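Local coordinates for diol-dehydratase (Roseburia inulinivorans, PDB 5I2A), which probably catalyses the dehydration of 1,2-propanediol by a B12-independent radical mechanism, as a member of the glycyl radical enzymes, at residues Pro296-Asp301 against Asn361-Met366; Ala98-Val103 against Glu116-Leu121; Leu744-Ala749 against Arg778-Gln783. All coordinates share one frame; numbering follows the deposited sequence. Where two conformers were deposited one is given.

Contact 1: residues Pro296-Asp301 against Asn361-Met366; sequences PYYEKD and NDLSFM
Tyr298 carries the contact for its helix, chiefly through the ring, which meets Asp362, Leu363 and Met366 of the 361-366 segment, with CB against Leu363 CD1. Leu363 CD2 sits over one face, 3.9 Å from Tyr298 CG and displaced toward the rim; the line from the methyl to the ring centroid lies 19° off the normal, a CH-pi contact. Met366 SD approaches obliquely, 4.8 Å from the centroid of the Tyr298 ring, in a Met-aromatic contact, and the bend at its last torsion turns Met366 CE toward Tyr298 CE1. Asp362 CB touches Tyr298 CE2 at 3.9 Å, with carboxylate and ring nearly perpendicular. A water near the ring plane lies 2.5 Å from both Tyr298 OH and Asp362 OD2, short enough to treat this bridge with caution; Asp362 OD1 is held by Asp5 N.

With CG anti to the backbone N (chi1 170°), Tyr298 reaches across to the other helix; Tyr298 CA and Leu363 CA are 8.2 Å apart. The opposing helix is fixed at its start by a capping box: Asn361 OD1 accepts from Ser364 N, while Asn361 N donates to Ser364 OG at 2.9 Å.

The short helical axes pass 11.3 Å apart, their N-to-C directions differing by 108°. Ala312 of helix 309-323 touches both Tyr298 and Met366, the rings of Phe262 and Tyr298 meet edge-to-face, and helix 362-374 links the parallel, adjacent strands 346-350 and 380-385.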
loop_
_atom_site.group_PDB
_atom_site.type_symbol
_atom_site.label_atom_id
_atom_site.label_comp_id
_atom_site.label_asym_id
_atom_site.label_seq_id
_atom_site.Cartn_x
_atom_site.Cartn_y
_atom_site.Cartn_z
ATOM N N PRO A 296 -32.844 25.508 3.934
ATOM C CA PRO A 296 -32.494 26.753 4.631
ATOM C C PRO A 296 -32.079 27.878 3.681
ATOM O O PRO A 296 -32.360 29.037 3.963
ATOM C CB PRO A 296 -31.312 26.338 5.524
ATOM C CG PRO A 296 -31.511 24.897 5.755
ATOM C CD PRO A 296 -32.075 24.365 4.463
ATOM N N TYR A 297 -31.443 27.532 2.567
ATOM C CA TYR A 297 -31.000 28.527 1.597
ATOM C C TYR A 297 -32.180 29.070 0.808
ATOM O O TYR A 297 -32.229 30.247 0.477
ATOM C CB TYR A 297 -29.930 27.926 0.671
ATOM C CG TYR A 297 -28.787 27.407 1.500
ATOM C CD1 TYR A 297 -28.797 26.102 1.984
ATOM C CD2 TYR A 297 -27.752 28.248 1.886
ATOM C CE1 TYR A 297 -27.786 25.639 2.799
ATOM C CE2 TYR A 297 -26.726 27.789 2.692
ATOM C CZ TYR A 297 -26.744 26.484 3.141
ATOM O OH TYR A 297 -25.736 26.025 3.951
ATOM N N TYR A 298 -33.148 28.208 0.539
ATOM C CA TYR A 298 -34.360 28.636 -0.130
ATOM C C TYR A 298 -35.173 29.565 0.778
ATOM O O TYR A 298 -35.563 30.657 0.376
ATOM C CB TYR A 298 -35.189 27.429 -0.527
ATOM C CG TYR A 298 -36.577 27.770 -1.005
ATOM C CD1 TYR A 298 -36.779 28.283 -2.276
ATOM C CD2 TYR A 298 -37.692 27.558 -0.196
ATOM C CE1 TYR A 298 -38.045 28.591 -2.734
ATOM C CE2 TYR A 298 -38.976 27.863 -0.652
ATOM C CZ TYR A 298 -39.136 28.379 -1.926
ATOM O OH TYR A 298 -40.383 28.693 -2.402
ATOM N N GLU A 299 -35.407 29.122 2.005
ATOM C CA GLU A 299 -36.245 29.856 2.936
ATOM C C GLU A 299 -35.711 31.264 3.213
ATOM O O GLU A 299 -36.469 32.223 3.219
ATOM C CB GLU A 299 -36.383 29.083 4.239
ATOM C CG GLU A 299 -37.289 29.762 5.242
ATOM C CD GLU A 299 -37.544 28.917 6.469
ATOM O OE1 GLU A 299 -36.567 28.542 7.149
ATOM O OE2 GLU A 299 -38.725 28.622 6.748
ATOM N N LYS A 300 -34.406 31.386 3.419
ATOM C CA LYS A 300 -33.821 32.680 3.732
ATOM C C LYS A 300 -33.987 33.675 2.586
ATOM O O LYS A 300 -34.384 34.816 2.808
ATOM C CB LYS A 300 -32.344 32.532 4.080
ATOM C CG LYS A 300 -31.661 33.849 4.404
ATOM C CD LYS A 300 -30.201 33.646 4.765
ATOM C CE LYS A 300 -29.452 34.966 4.743
ATOM N NZ LYS A 300 -28.048 34.808 5.208
ATOM N N ASP A 301 -33.674 33.242 1.370
ATOM C CA ASP A 301 -33.858 34.064 0.175
ATOM C C ASP A 301 -35.300 34.523 0.023
ATOM O O ASP A 301 -35.565 35.674 -0.309
ATOM C CB ASP A 301 -33.451 33.287 -1.079
ATOM C CG ASP A 301 -32.079 33.652 -1.572
ATOM O OD1 ASP A 301 -31.238 34.043 -0.734
ATOM O OD2 ASP A 301 -31.838 33.530 -2.792
ATOM N N ASN A 361 -41.453 19.851 3.038
ATOM C CA ASN A 361 -41.393 21.300 2.946
ATOM C C ASN A 361 -41.689 21.748 1.512
ATOM O O ASN A 361 -42.044 20.927 0.666
ATOM C CB ASN A 361 -40.037 21.824 3.439
ATOM C CG ASN A 361 -38.853 21.281 2.644
ATOM O OD1 ASN A 361 -38.879 21.223 1.418
ATOM N ND2 ASN A 361 -37.788 20.923 3.348
ATOM N N ASP A 362 -41.539 23.038 1.238
ATOM C CA ASP A 362 -41.806 23.557 -0.097
ATOM C C ASP A 362 -40.954 22.889 -1.183
ATOM O O ASP A 362 -41.438 22.621 -2.281
ATOM C CB ASP A 362 -41.582 25.071 -0.143
ATOM C CG ASP A 362 -42.830 25.866 0.249
ATOM O OD1 ASP A 362 -43.957 25.374 0.033
ATOM O OD2 ASP A 362 -42.678 26.990 0.753
ATOM N N LEU A 363 -39.685 22.633 -0.880
ATOM C CA LEU A 363 -38.804 22.028 -1.875
ATOM C C LEU A 363 -39.209 20.583 -2.171
ATOM O O LEU A 363 -39.009 20.112 -3.287
ATOM C CB LEU A 363 -37.338 22.092 -1.421
ATOM C CG LEU A 363 -36.721 23.490 -1.370
ATOM C CD1 LEU A 363 -35.238 23.425 -1.054
ATOM C CD2 LEU A 363 -36.927 24.222 -2.691
ATOM N N SER A 364 -39.772 19.888 -1.182
ATOM C CA SER A 364 -40.250 18.521 -1.394
ATOM C C SER A 364 -41.204 18.470 -2.608
ATOM O O SER A 364 -41.056 17.625 -3.499
ATOM C CB SER A 364 -40.962 17.972 -0.145
ATOM O OG SER A 364 -40.207 18.169 1.034
ATOM N N PHE A 365 -42.168 19.386 -2.647
ATOM C CA PHE A 365 -43.101 19.461 -3.775
ATOM C C PHE A 365 -42.405 19.948 -5.043
ATOM O O PHE A 365 -42.675 19.452 -6.131
ATOM C CB PHE A 365 -44.293 20.375 -3.439
ATOM C CG PHE A 365 -45.167 19.842 -2.336
ATOM C CD1 PHE A 365 -46.211 18.978 -2.610
ATOM C CD2 PHE A 365 -44.930 20.184 -1.025
ATOM C CE1 PHE A 365 -46.998 18.479 -1.593
ATOM C CE2 PHE A 365 -45.719 19.687 -0.008
ATOM C CZ PHE A 365 -46.746 18.828 -0.291
ATOM N N MET A 366 -41.498 20.909 -4.909
ATOM C CA MET A 366 -40.874 21.496 -6.093
ATOM C C MET A 366 -39.954 20.506 -6.814
ATOM O O MET A 366 -39.798 20.585 -8.029
ATOM C CB MET A 366 -40.127 22.769 -5.713
ATOM C CG MET A 366 -41.111 23.881 -5.271
ATOM S SD MET A 366 -40.369 25.257 -4.376
ATOM C CE MET A 366 -39.357 25.912 -5.683
HETATM O O HOH W 1 -42.550 28.722 -1.078
#

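Contact 2: residues Ala98-Val103 against Glu116-Leu121; sequences AEFETV and ETKKRL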
loop_
_atom_site.group_PDB
_atom_site.type_symbol
_atom_site.label_atom_id
_atom_site.label_comp_id
_atom_site.label_asym_id
_atom_site.label_seq_id
_atom_site.Cartn_x
_atom_site.Cartn_y
_atom_site.Cartn_z
ATOM N N ALA A 98 -11.068 -1.759 -27.962
ATOM C CA ALA A 98 -11.602 -2.894 -28.713
ATOM C C ALA A 98 -12.962 -2.585 -29.342
ATOM O O ALA A 98 -13.412 -3.309 -30.222
ATOM C CB ALA A 98 -11.721 -4.123 -27.820
ATOM N N GLU A 99 -13.619 -1.525 -28.885
ATOM C CA GLU A 99 -14.934 -1.168 -29.413
ATOM C C GLU A 99 -14.903 0.090 -30.274
ATOM O O GLU A 99 -15.953 0.637 -30.589
ATOM C CB GLU A 99 -15.946 -0.960 -28.272
ATOM C CG GLU A 99 -16.331 -2.229 -27.547
ATOM C CD GLU A 99 -17.501 -2.041 -26.582
ATOM O OE1 GLU A 99 -18.506 -1.382 -26.945
ATOM O OE2 GLU A 99 -17.413 -2.580 -25.462
ATOM N N PHE A 100 -13.714 0.563 -30.630
ATOM C CA PHE A 100 -13.608 1.802 -31.412
ATOM C C PHE A 100 -14.500 1.822 -32.659
ATOM O O PHE A 100 -15.094 2.843 -32.979
ATOM C CB PHE A 100 -12.164 2.047 -31.853
ATOM C CG PHE A 100 -11.319 2.765 -30.837
ATOM C CD1 PHE A 100 -11.873 3.254 -29.667
ATOM C CD2 PHE A 100 -9.959 2.955 -31.064
ATOM C CE1 PHE A 100 -11.100 3.914 -28.744
ATOM C CE2 PHE A 100 -9.185 3.606 -30.150
ATOM C CZ PHE A 100 -9.754 4.093 -28.984
ATOM N N GLU A 101 -14.575 0.698 -33.360
ATOM C CA GLU A 101 -15.274 0.648 -34.641
ATOM C C GLU A 101 -16.758 0.307 -34.498
ATOM O O GLU A 101 -17.523 0.453 -35.456
ATOM C CB GLU A 101 -14.595 -0.367 -35.574
ATOM C CG GLU A 101 -13.114 -0.079 -35.794
ATOM C CD GLU A 101 -12.876 1.375 -36.160
ATOM O OE1 GLU A 101 -13.429 1.817 -37.184
ATOM O OE2 GLU A 101 -12.164 2.084 -35.418
ATOM N N THR A 102 -17.167 -0.129 -33.308
ATOM C CA THR A 102 -18.526 -0.647 -33.110
ATOM C C THR A 102 -19.391 0.137 -32.116
ATOM O O THR A 102 -20.608 -0.040 -32.080
ATOM C CB THR A 102 -18.492 -2.107 -32.619
ATOM O OG1 THR A 102 -17.703 -2.192 -31.428
ATOM C CG2 THR A 102 -17.891 -3.028 -33.687
ATOM N N VAL A 103 -18.771 0.978 -31.294
ATOM C CA VAL A 103 -19.500 1.598 -30.204
ATOM C C VAL A 103 -20.555 2.581 -30.727
ATOM O O VAL A 103 -21.583 2.779 -30.087
ATOM C CB VAL A 103 -18.550 2.294 -29.203
ATOM C CG1 VAL A 103 -17.786 3.449 -29.847
ATOM C CG2 VAL A 103 -19.317 2.751 -27.956
ATOM N N GLU A 116 -10.169 11.321 -34.692
ATOM C CA GLU A 116 -9.129 12.006 -33.938
ATOM C C GLU A 116 -9.180 11.611 -32.454
ATOM O O GLU A 116 -8.140 11.491 -31.804
ATOM C CB GLU A 116 -9.251 13.519 -34.098
ATOM C CG GLU A 116 -8.182 14.316 -33.362
ATOM C CD GLU A 116 -6.775 14.094 -33.905
ATOM O OE1 GLU A 116 -6.628 13.620 -35.057
ATOM O OE2 GLU A 116 -5.810 14.401 -33.173
ATOM N N THR A 117 -10.380 11.397 -31.922
ATOM C CA THR A 117 -10.499 10.966 -30.527
ATOM C C THR A 117 -9.894 9.573 -30.352
ATOM O O THR A 117 -9.160 9.347 -29.406
ATOM C CB THR A 117 -11.956 10.991 -30.043
ATOM O OG1 THR A 117 -12.398 12.351 -29.997
ATOM C CG2 THR A 117 -12.085 10.388 -28.623
ATOM N N LYS A 118 -10.151 8.663 -31.288
ATOM C CA LYS A 118 -9.521 7.349 -31.242
ATOM C C LYS A 118 -7.994 7.460 -31.163
ATOM O O LYS A 118 -7.356 6.803 -30.337
ATOM C CB LYS A 118 -9.907 6.509 -32.455
ATOM C CG LYS A 118 -11.391 6.141 -32.551
ATOM C CD LYS A 118 -11.652 5.443 -33.880
ATOM C CE LYS A 118 -13.136 5.240 -34.170
ATOM N NZ LYS A 118 -13.318 4.502 -35.466
ATOM N N LYS A 119 -7.412 8.294 -32.023
ATOM C CA LYS A 119 -5.960 8.450 -32.041
ATOM C C LYS A 119 -5.437 9.007 -30.726
ATOM O O LYS A 119 -4.419 8.551 -30.218
ATOM C CB LYS A 119 -5.514 9.348 -33.200
ATOM C CG LYS A 119 -5.795 8.759 -34.581
ATOM C CD LYS A 119 -5.674 7.226 -34.594
ATOM C CE LYS A 119 -4.211 6.753 -34.647
ATOM N NZ LYS A 119 -4.091 5.283 -34.887
ATOM N N ARG A 120 -6.128 10.001 -30.184
ATOM C CA ARG A 120 -5.708 10.587 -28.928
ATOM C C ARG A 120 -5.810 9.602 -27.758
ATOM O O ARG A 120 -4.944 9.584 -26.893
ATOM C CB ARG A 120 -6.524 11.829 -28.640
ATOM C CG ARG A 120 -6.336 12.900 -29.692
ATOM C CD ARG A 120 -6.439 14.261 -29.086
ATOM N NE ARG A 120 -7.782 14.761 -29.099
ATOM C CZ ARG A 120 -8.304 15.556 -28.178
ATOM N NH1 ARG A 120 -7.605 15.926 -27.116
ATOM N NH2 ARG A 120 -9.547 15.974 -28.327
ATOM N N LEU A 121 -6.863 8.790 -27.741
ATOM C CA LEU A 121 -7.029 7.799 -26.684
ATOM C C LEU A 121 -5.936 6.740 -26.771
ATOM O O LEU A 121 -5.420 6.312 -25.747
ATOM C CB LEU A 121 -8.418 7.139 -26.743
ATOM C CG LEU A 121 -9.576 8.025 -26.291
ATOM C CD1 LEU A 121 -10.927 7.319 -26.413
ATOM C CD2 LEU A 121 -9.348 8.516 -24.860
#
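Phe100 and Lys118 lie against each other, the aliphatic part of the lysine running over one face of the ring. Lys118 CG stands 3.9 Å from the ring centroid and 16° off the normal, so this is a CH-pi contact made by a methylene rather than by the ammonium end. Lys118 CB covers the neighbouring part of the same face, 3.8 Å from Phe100 CE2. Phenylalanine and lysine run antiparallel alongside each other, and the lysine continues past the ring to the backbone of the loop, Lys118 CE coming to 3.3 Å from Phe100 O. Leu121, one turn further along the helix, takes a different position, its CB lying near the ring plane at 4.0 Å from Phe100 CZ. Face and edge of one phenylalanine are thus packed by residues three apart on helix 115-125.

Glu101 crosses the lysine at about a right angle. The Lys118 chain is extended beyond CG, carrying NZ past the ring, whereas Glu101 folds at chi2 (-49°) and brings its carboxylate back to meet it. Lys118 NZ donates to Glu101 OE2 at 2.7 Å, on the syn side but 34° out of the carboxylate plane. Glu115, just ahead of the segment, forms a second salt bridge with the same NZ. Within the loop, Val103 N and Thr102 N both donate to Glu99 O, which holds the turn carrying Phe100 and Glu101.

The lysine therefore works in two ways: its methylenes cover one face of the Phe100 ring, and its terminal nitrogen is paired with two carboxylates, Glu101 and Glu115, whose proximity would be expected to stabilise the charged form. Apolar burial and ion pairing together tie the 98-103 loop to helix 115-125.

Contact 3: residues Leu744-Ala749 against Arg778-Gln783; sequences LDHAIA and RGYFDQ
His746 leaves a loop in which residues 746-748 have helical backbone angles without regular helical bonds, and it faces Tyr780 of helix 766-781. The two side chains approach from either side and carry the whole contact. The ring planes stand at 84° with centroids 5.9 Å apart, an offset edge-to-face pair in which the edge of Tyr780 is turned toward the face of His746. The hydroxyl does the touching: Tyr780 OH lies 2.9 Å from His746 CE1, tight for an oxygen and a carbon. Tyr780 reaches across because its CG is anti to the backbone N (chi1 176°).

Hydrogen bonds to the rest of the chain hold the imidazole at both nitrogens, His746 ND1 with Thr753 OG1 and His746 NE2 with Val741 O, and so fix its rotation. Tyr780 in turn meets Phe755 edge-to-face and rests on Cys738 and Val741 of helix 734-741.

Each backbone has its own brace. Asp745 OD1 accepts from Ile748 N at 3.1 Å in an Asx motif, met from above the carboxylate plane; Gln783 NE2 donates to Gly779 O, also at 3.1 Å, and is hydrogen-bonded to Asn739 OD1 as well.

Helix 766-781 joins strands 756-759 and 787-792, parallel neighbours in the sheet, so Tyr780 belongs to a beta-alpha-beta crossover. The pair joins this crossover helix to the loop that precedes strand 756-759, within the glycine radical family region.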
loop_
_atom_site.group_PDB
_atom_site.type_symbol
_atom_site.label_atom_id
_atom_site.label_comp_id
_atom_site.label_asym_id
_atom_site.label_seq_id
_atom_site.Cartn_x
_atom_site.Cartn_y
_atom_site.Cartn_z
ATOM N N LEU A 744 -40.889 -12.563 2.147
ATOM C CA LEU A 744 -39.433 -12.574 2.182
ATOM C C LEU A 744 -38.942 -11.795 3.399
ATOM O O LEU A 744 -39.638 -10.894 3.884
ATOM C CB LEU A 744 -38.849 -11.950 0.920
ATOM C CG LEU A 744 -39.230 -12.514 -0.443
ATOM C CD1 LEU A 744 -38.488 -11.745 -1.501
ATOM C CD2 LEU A 744 -38.881 -13.993 -0.504
ATOM N N ASP A 745 -37.742 -12.107 3.869
ATOM C CA ASP A 745 -37.098 -11.243 4.861
ATOM C C ASP A 745 -36.364 -10.113 4.138
ATOM O O ASP A 745 -35.266 -10.314 3.634
ATOM C CB ASP A 745 -36.125 -12.034 5.737
ATOM C CG ASP A 745 -35.560 -11.210 6.890
ATOM O OD1 ASP A 745 -35.538 -9.966 6.812
ATOM O OD2 ASP A 745 -35.122 -11.821 7.877
ATOM N N HIS A 746 -36.959 -8.926 4.108
ATOM C CA HIS A 746 -36.349 -7.807 3.400
ATOM C C HIS A 746 -35.265 -7.118 4.200
ATOM O O HIS A 746 -34.278 -6.646 3.627
ATOM C CB HIS A 746 -37.407 -6.776 3.013
ATOM C CG HIS A 746 -38.384 -7.273 1.998
ATOM N ND1 HIS A 746 -38.359 -6.865 0.683
ATOM C CD2 HIS A 746 -39.408 -8.155 2.103
ATOM C CE1 HIS A 746 -39.326 -7.473 0.021
ATOM N NE2 HIS A 746 -39.976 -8.262 0.858
ATOM N N ALA A 747 -35.464 -7.043 5.515
ATOM C CA ALA A 747 -34.577 -6.289 6.394
ATOM C C ALA A 747 -33.163 -6.867 6.424
ATOM O O ALA A 747 -32.204 -6.122 6.506
ATOM C CB ALA A 747 -35.150 -6.233 7.810
ATOM N N ILE A 748 -33.037 -8.187 6.336
ATOM C CA ILE A 748 -31.711 -8.797 6.307
ATOM C C ILE A 748 -30.971 -8.433 5.010
ATOM O O ILE A 748 -29.750 -8.346 5.007
ATOM C CB ILE A 748 -31.774 -10.332 6.498
ATOM C CG1 ILE A 748 -30.388 -10.899 6.808
ATOM C CG2 ILE A 748 -32.417 -11.061 5.310
ATOM C CD1 ILE A 748 -30.433 -12.411 7.141
ATOM N N ALA A 749 -31.718 -8.179 3.935
ATOM C CA ALA A 749 -31.125 -7.668 2.697
ATOM C C ALA A 749 -30.991 -6.152 2.776
ATOM O O ALA A 749 -31.651 -5.415 2.037
ATOM C CB ALA A 749 -31.961 -8.060 1.492
ATOM N N ARG A 778 -49.123 1.166 1.010
ATOM C CA ARG A 778 -49.156 1.018 2.461
ATOM C C ARG A 778 -49.471 -0.415 2.914
ATOM O O ARG A 778 -48.943 -0.866 3.916
ATOM C CB ARG A 778 -50.159 1.987 3.071
ATOM C CG ARG A 778 -49.682 3.417 3.039
ATOM C CD ARG A 778 -50.356 4.221 4.117
ATOM N NE ARG A 778 -49.867 5.594 4.212
ATOM C CZ ARG A 778 -48.729 5.948 4.802
ATOM N NH1 ARG A 778 -47.927 5.035 5.331
ATOM N NH2 ARG A 778 -48.388 7.223 4.858
ATOM N N GLY A 779 -50.315 -1.129 2.173
ATOM C CA GLY A 779 -50.613 -2.516 2.497
ATOM C C GLY A 779 -49.374 -3.404 2.459
ATOM O O GLY A 779 -49.200 -4.286 3.295
ATOM N N TYR A 780 -48.515 -3.171 1.472
ATOM C CA TYR A 780 -47.229 -3.862 1.366
ATOM C C TYR A 780 -46.261 -3.403 2.461
ATOM O O TYR A 780 -45.620 -4.220 3.122
ATOM C CB TYR A 780 -46.636 -3.612 -0.021
ATOM C CG TYR A 780 -45.271 -4.188 -0.263
ATOM C CD1 TYR A 780 -45.062 -5.557 -0.262
ATOM C CD2 TYR A 780 -44.193 -3.361 -0.534
ATOM C CE1 TYR A 780 -43.803 -6.090 -0.510
ATOM C CE2 TYR A 780 -42.927 -3.884 -0.780
ATOM C CZ TYR A 780 -42.748 -5.248 -0.771
ATOM O OH TYR A 780 -41.508 -5.775 -1.007
ATOM N N PHE A 781 -46.159 -2.093 2.657
ATOM C CA PHE A 781 -45.233 -1.554 3.652
ATOM C C PHE A 781 -45.637 -2.008 5.069
ATOM O O PHE A 781 -44.776 -2.284 5.900
ATOM C CB PHE A 781 -45.155 -0.019 3.572
ATOM C CG PHE A 781 -44.312 0.506 2.422
ATOM C CD1 PHE A 781 -43.705 -0.361 1.527
ATOM C CD2 PHE A 781 -44.129 1.870 2.247
ATOM C CE1 PHE A 781 -42.925 0.127 0.475
ATOM C CE2 PHE A 781 -43.364 2.367 1.214
ATOM C CZ PHE A 781 -42.751 1.498 0.317
ATOM N N ASP A 782 -46.942 -2.135 5.320
ATOM C CA ASP A 782 -47.437 -2.606 6.622
ATOM C C ASP A 782 -47.095 -4.067 6.892
ATOM O O ASP A 782 -47.213 -4.537 8.019
ATOM C CB ASP A 782 -48.950 -2.435 6.728
ATOM C CG ASP A 782 -49.358 -0.999 6.934
ATOM O OD1 ASP A 782 -48.503 -0.177 7.294
ATOM O OD2 ASP A 782 -50.536 -0.697 6.714
ATOM N N GLN A 783 -46.688 -4.785 5.853
ATOM C CA GLN A 783 -46.222 -6.153 6.015
ATOM C C GLN A 783 -44.688 -6.232 5.926
ATOM O O GLN A 783 -44.126 -7.299 5.710
ATOM C CB GLN A 783 -46.878 -7.050 4.969
ATOM C CG GLN A 783 -48.400 -7.148 5.098
ATOM C CD GLN A 783 -49.009 -8.020 4.018
ATOM O OE1 GLN A 783 -49.064 -9.243 4.148
ATOM N NE2 GLN A 783 -49.457 -7.391 2.933
#

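How the contacts relate
Along the chain the order is contact 2, contact 1, contact 3. None touches another: centres of contacts 1 and 2 are 45 Å apart, of contacts 2 and 3 47 Å, and of contacts 1 and 3 32 Å, with nearest atoms of that last pair about 13 Å apart. Contacts 1 and 3 each involve a helix that connects neighbouring strands of the same five-stranded sheet: 362-374 joins 346-350 to 380-385 at one border, 766-781 joins 756-759 to 787-792 at the other. That sheet thus unites the pyruvate formate lyase-like and glycine radical family regions. Contact 2, across the chain's centre from contact 3, joins the loop after helix 94-97 to helix 115-125, outside that sheet.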